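Long-range contact in tryparedoxin (Leishmania major, PDB 3S9F), which probably acts as a thioredoxin-fold disulfide reductase, passing reducing equivalents through a redox-active cysteine pair to a peroxidase in the parasite's detoxification pathway: residues F53-S58 and I86-D91. Sequence-based numbering, arbitrary orientation.
Sequences FYFSAS and ILASWD
The carboxylate of Asp91 grips Ser58 with both oxygens: OD2 accepts the backbone N of Ser58 at 2.9 Å, and OD1 takes the Ser58 hydroxyl, OG, at 2.6 Å. Both donors arrive on the syn sides, somewhat out of the carboxylate plane. With chi1 at 71°, Ser58 carries OG between its own N and carbonyl carbon; the two carboxylate oxygens, on one short stem, suit this adjacent N-H and O-H.

Behind this clasp, strands 50-56 and 83-89 run parallel, joined by Tyr54 N to Ile86 O and Ala88 N to Tyr54 O. The ladder lapses at Ser56 N, buried without a partner; beyond it Trp90 N bonds to Ser56 O (2.8 Å), and Ser89 OG accepts Asp91 N in an ST turn. On one face the small Ala88 fits under an aromatic ring: its CB sits 4.1 Å from the Phe55 ring centroid, a CH-pi contact, while Trp90 NE1 approaches that ring's edge and bonds to Thr121. Here too Phe53 CD1 meets branched Ile86 CB (4.0 Å), apolar bulk suited to packing beneath Leu120 of helix 114-123. On the opposite face, Leu87, CG anti to its N, brings CD1 obliquely to the Tyr54 ring, whose hydroxyl bonds to Thr67.

Helix 61-77 completes this beta-alpha-beta unit of inner strands; two bonds fix Ser58 to Asp91, joining the strands' following loops two residues before Cys60, which can form a disulfide with Cys63.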
ATOM      1  N   PHE A  53      -0.227   9.143 -11.867  1.00 15.10           N
ATOM      2  CA  PHE A  53      -1.170   9.528 -10.808  1.00 14.99           C
ATOM      3  C   PHE A  53      -1.793  10.858 -11.211  1.00 14.89           C
ATOM      4  O   PHE A  53      -1.079  11.805 -11.549  1.00 15.33           O
ATOM      5  CB  PHE A  53      -0.463   9.683  -9.466  1.00 15.47           C
ATOM      6  CG  PHE A  53      -0.012   8.388  -8.871  1.00 16.04           C
ATOM      7  CD1 PHE A  53      -0.943   7.424  -8.491  1.00 17.86           C
ATOM      8  CD2 PHE A  53       1.347   8.134  -8.692  1.00 18.10           C
ATOM      9  CE1 PHE A  53      -0.533   6.233  -7.929  1.00 17.10           C
ATOM     10  CE2 PHE A  53       1.769   6.932  -8.130  1.00 20.47           C
ATOM     11  CZ  PHE A  53       0.832   5.980  -7.762  1.00 19.73           C
ATOM     12  N   TYR A  54      -3.126  10.941 -11.194  1.00 14.69           N
ATOM     13  CA  TYR A  54      -3.799  12.174 -11.576  1.00 14.06           C
ATOM     14  C   TYR A  54      -4.424  12.744 -10.313  1.00 13.62           C
ATOM     15  O   TYR A  54      -5.317  12.123  -9.725  1.00 14.74           O
ATOM     16  CB  TYR A  54      -4.912  11.871 -12.596  1.00 14.93           C
ATOM     17  CG  TYR A  54      -5.697  13.074 -13.057  1.00 16.33           C
ATOM     18  CD1 TYR A  54      -7.086  13.004 -13.191  1.00 16.51           C
ATOM     19  CD2 TYR A  54      -5.049  14.276 -13.385  1.00 18.46           C
ATOM     20  CE1 TYR A  54      -7.835  14.147 -13.628  1.00 17.83           C
ATOM     21  CE2 TYR A  54      -5.770  15.399 -13.807  1.00 18.52           C
ATOM     22  CZ  TYR A  54      -7.153  15.309 -13.942  1.00 18.24           C
ATOM     23  OH  TYR A  54      -7.841  16.420 -14.365  1.00 20.03           O
ATOM     24  N   PHE A  55      -3.919  13.897  -9.883  1.00 13.51           N
ATOM     25  CA  PHE A  55      -4.409  14.576  -8.668  1.00 14.09           C
ATOM     26  C   PHE A  55      -5.429  15.594  -9.104  1.00 14.74           C
ATOM     27  O   PHE A  55      -5.112  16.508  -9.863  1.00 15.26           O
ATOM     28  CB  PHE A  55      -3.226  15.253  -7.945  1.00 14.86           C
ATOM     29  CG  PHE A  55      -2.146  14.269  -7.493  1.00 14.23           C
ATOM     30  CD1 PHE A  55      -1.143  13.831  -8.388  1.00 15.24           C
ATOM     31  CD2 PHE A  55      -2.164  13.759  -6.211  1.00 15.27           C
ATOM     32  CE1 PHE A  55      -0.172  12.907  -7.986  1.00 13.45           C
ATOM     33  CE2 PHE A  55      -1.199  12.847  -5.774  1.00 13.48           C
ATOM     34  CZ  PHE A  55      -0.178  12.410  -6.677  1.00 15.07           C
ATOM     35  N   SER A  56      -6.682  15.433  -8.662  1.00 15.54           N
ATOM     36  CA  SER A  56      -7.740  16.297  -9.131  1.00 16.52           C
ATOM     37  C   SER A  56      -8.885  16.210  -8.126  1.00 17.81           C
ATOM     38  O   SER A  56      -8.848  15.390  -7.213  1.00 18.58           O
ATOM     39  CB  SER A  56      -8.219  15.831 -10.508  1.00 16.55           C
ATOM     40  OG  SER A  56      -9.090  16.784 -11.061  1.00 19.32           O
ATOM     41  N   ALA A  57      -9.897  17.050  -8.299  1.00 18.62           N
ATOM     42  CA  ALA A  57     -11.074  17.025  -7.417  1.00 19.67           C
ATOM     43  C   ALA A  57     -12.270  17.574  -8.162  1.00 21.38           C
ATOM     44  O   ALA A  57     -12.134  18.463  -9.035  1.00 21.16           O
ATOM     45  CB  ALA A  57     -10.829  17.851  -6.158  1.00 20.60           C
ATOM     46  N   SER A  58     -13.445  17.065  -7.796  1.00 22.29           N
ATOM     47  CA  SER A  58     -14.705  17.464  -8.421  1.00 24.10           C
ATOM     48  C   SER A  58     -14.981  18.966  -8.249  1.00 25.64           C
ATOM     49  O   SER A  58     -15.688  19.552  -9.052  1.00 26.71           O
ATOM     50  CB  SER A  58     -15.855  16.665  -7.800  1.00 24.75           C
ATOM     51  OG  SER A  58     -16.069  17.111  -6.464  1.00 25.31           O
ATOM     52  N   ILE A  86      -4.137   6.518 -12.761  1.00 14.17           N
ATOM     53  CA  ILE A  86      -4.755   6.234 -11.471  1.00 13.92           C
ATOM     54  C   ILE A  86      -5.169   7.538 -10.817  1.00 13.36           C
ATOM     55  O   ILE A  86      -4.316   8.379 -10.517  1.00 13.37           O
ATOM     56  CB  ILE A  86      -3.770   5.496 -10.509  1.00 14.54           C
ATOM     57  CG1 ILE A  86      -3.304   4.173 -11.126  1.00 15.67           C
ATOM     58  CG2 ILE A  86      -4.462   5.281  -9.125  1.00 15.79           C
ATOM     59  CD1 ILE A  86      -2.121   3.495 -10.392  1.00 17.52           C
ATOM     60  N   LEU A  87      -6.464   7.716 -10.591  1.00 13.77           N
ATOM     61  CA  LEU A  87      -6.960   8.890  -9.846  1.00 13.41           C
ATOM     62  C   LEU A  87      -6.466   8.897  -8.399  1.00 14.13           C
ATOM     63  O   LEU A  87      -6.562   7.882  -7.708  1.00 14.05           O
ATOM     64  CB  LEU A  87      -8.495   8.935  -9.885  1.00 14.09           C
ATOM     65  CG  LEU A  87      -9.125  10.078  -9.071  1.00 13.60           C
ATOM     66  CD1 LEU A  87      -8.785  11.466  -9.695  1.00 14.65           C
ATOM     67  CD2 LEU A  87     -10.639   9.864  -9.010  1.00 15.37           C
ATOM     68  N   ALA A  88      -5.895  10.041  -7.979  1.00 13.84           N
ATOM     69  CA  ALA A  88      -5.509  10.270  -6.587  1.00 14.52           C
ATOM     70  C   ALA A  88      -6.308  11.499  -6.172  1.00 15.37           C
ATOM     71  O   ALA A  88      -5.862  12.656  -6.314  1.00 16.49           O
ATOM     72  CB  ALA A  88      -4.006  10.500  -6.484  1.00 14.11           C
ATOM     73  N   SER A  89      -7.505  11.226  -5.676  1.00 15.01           N
ATOM     74  CA  SER A  89      -8.536  12.249  -5.533  1.00 16.36           C
ATOM     75  C   SER A  89      -8.378  13.142  -4.323  1.00 16.50           C
ATOM     76  O   SER A  89      -8.144  12.660  -3.216  1.00 16.70           O
ATOM     77  CB  SER A  89      -9.916  11.599  -5.462  1.00 17.14           C
ATOM     78  OG  SER A  89     -10.879  12.621  -5.254  1.00 19.88           O
ATOM     79  N   TRP A  90      -8.516  14.448  -4.544  1.00 17.22           N
ATOM     80  CA  TRP A  90      -8.578  15.399  -3.453  1.00 18.58           C
ATOM     81  C   TRP A  90     -10.020  15.649  -2.974  1.00 20.02           C
ATOM     82  O   TRP A  90     -10.252  16.546  -2.165  1.00 22.07           O
ATOM     83  CB  TRP A  90      -7.921  16.712  -3.862  1.00 19.79           C
ATOM     84  CG  TRP A  90      -6.404  16.697  -3.829  1.00 19.52           C
ATOM     85  CD1 TRP A  90      -5.561  15.611  -3.837  1.00 19.08           C
ATOM     86  CD2 TRP A  90      -5.571  17.854  -3.792  1.00 21.04           C
ATOM     87  NE1 TRP A  90      -4.236  16.039  -3.808  1.00 18.84           N
ATOM     88  CE2 TRP A  90      -4.225  17.411  -3.788  1.00 20.27           C
ATOM     89  CE3 TRP A  90      -5.836  19.231  -3.781  1.00 22.65           C
ATOM     90  CZ2 TRP A  90      -3.140  18.305  -3.755  1.00 20.72           C
ATOM     91  CZ3 TRP A  90      -4.774  20.117  -3.745  1.00 24.42           C
ATOM     92  CH2 TRP A  90      -3.431  19.647  -3.749  1.00 22.45           C
ATOM     93  N   ASP A  91     -10.966  14.839  -3.438  1.00 19.87           N
ATOM     94  CA  ASP A  91     -12.332  14.902  -2.898  1.00 22.93           C
ATOM     95  C   ASP A  91     -12.341  14.227  -1.543  1.00 24.84           C
ATOM     96  O   ASP A  91     -11.802  13.128  -1.381  1.00 24.49           O
ATOM     97  CB  ASP A  91     -13.321  14.195  -3.815  1.00 22.60           C
ATOM     98  CG  ASP A  91     -13.764  15.058  -4.968  1.00 24.37           C
ATOM     99  OD1 ASP A  91     -14.471  16.055  -4.715  1.00 25.55           O
ATOM    100  OD2 ASP A  91     -13.425  14.739  -6.123  1.00 23.14           O
TER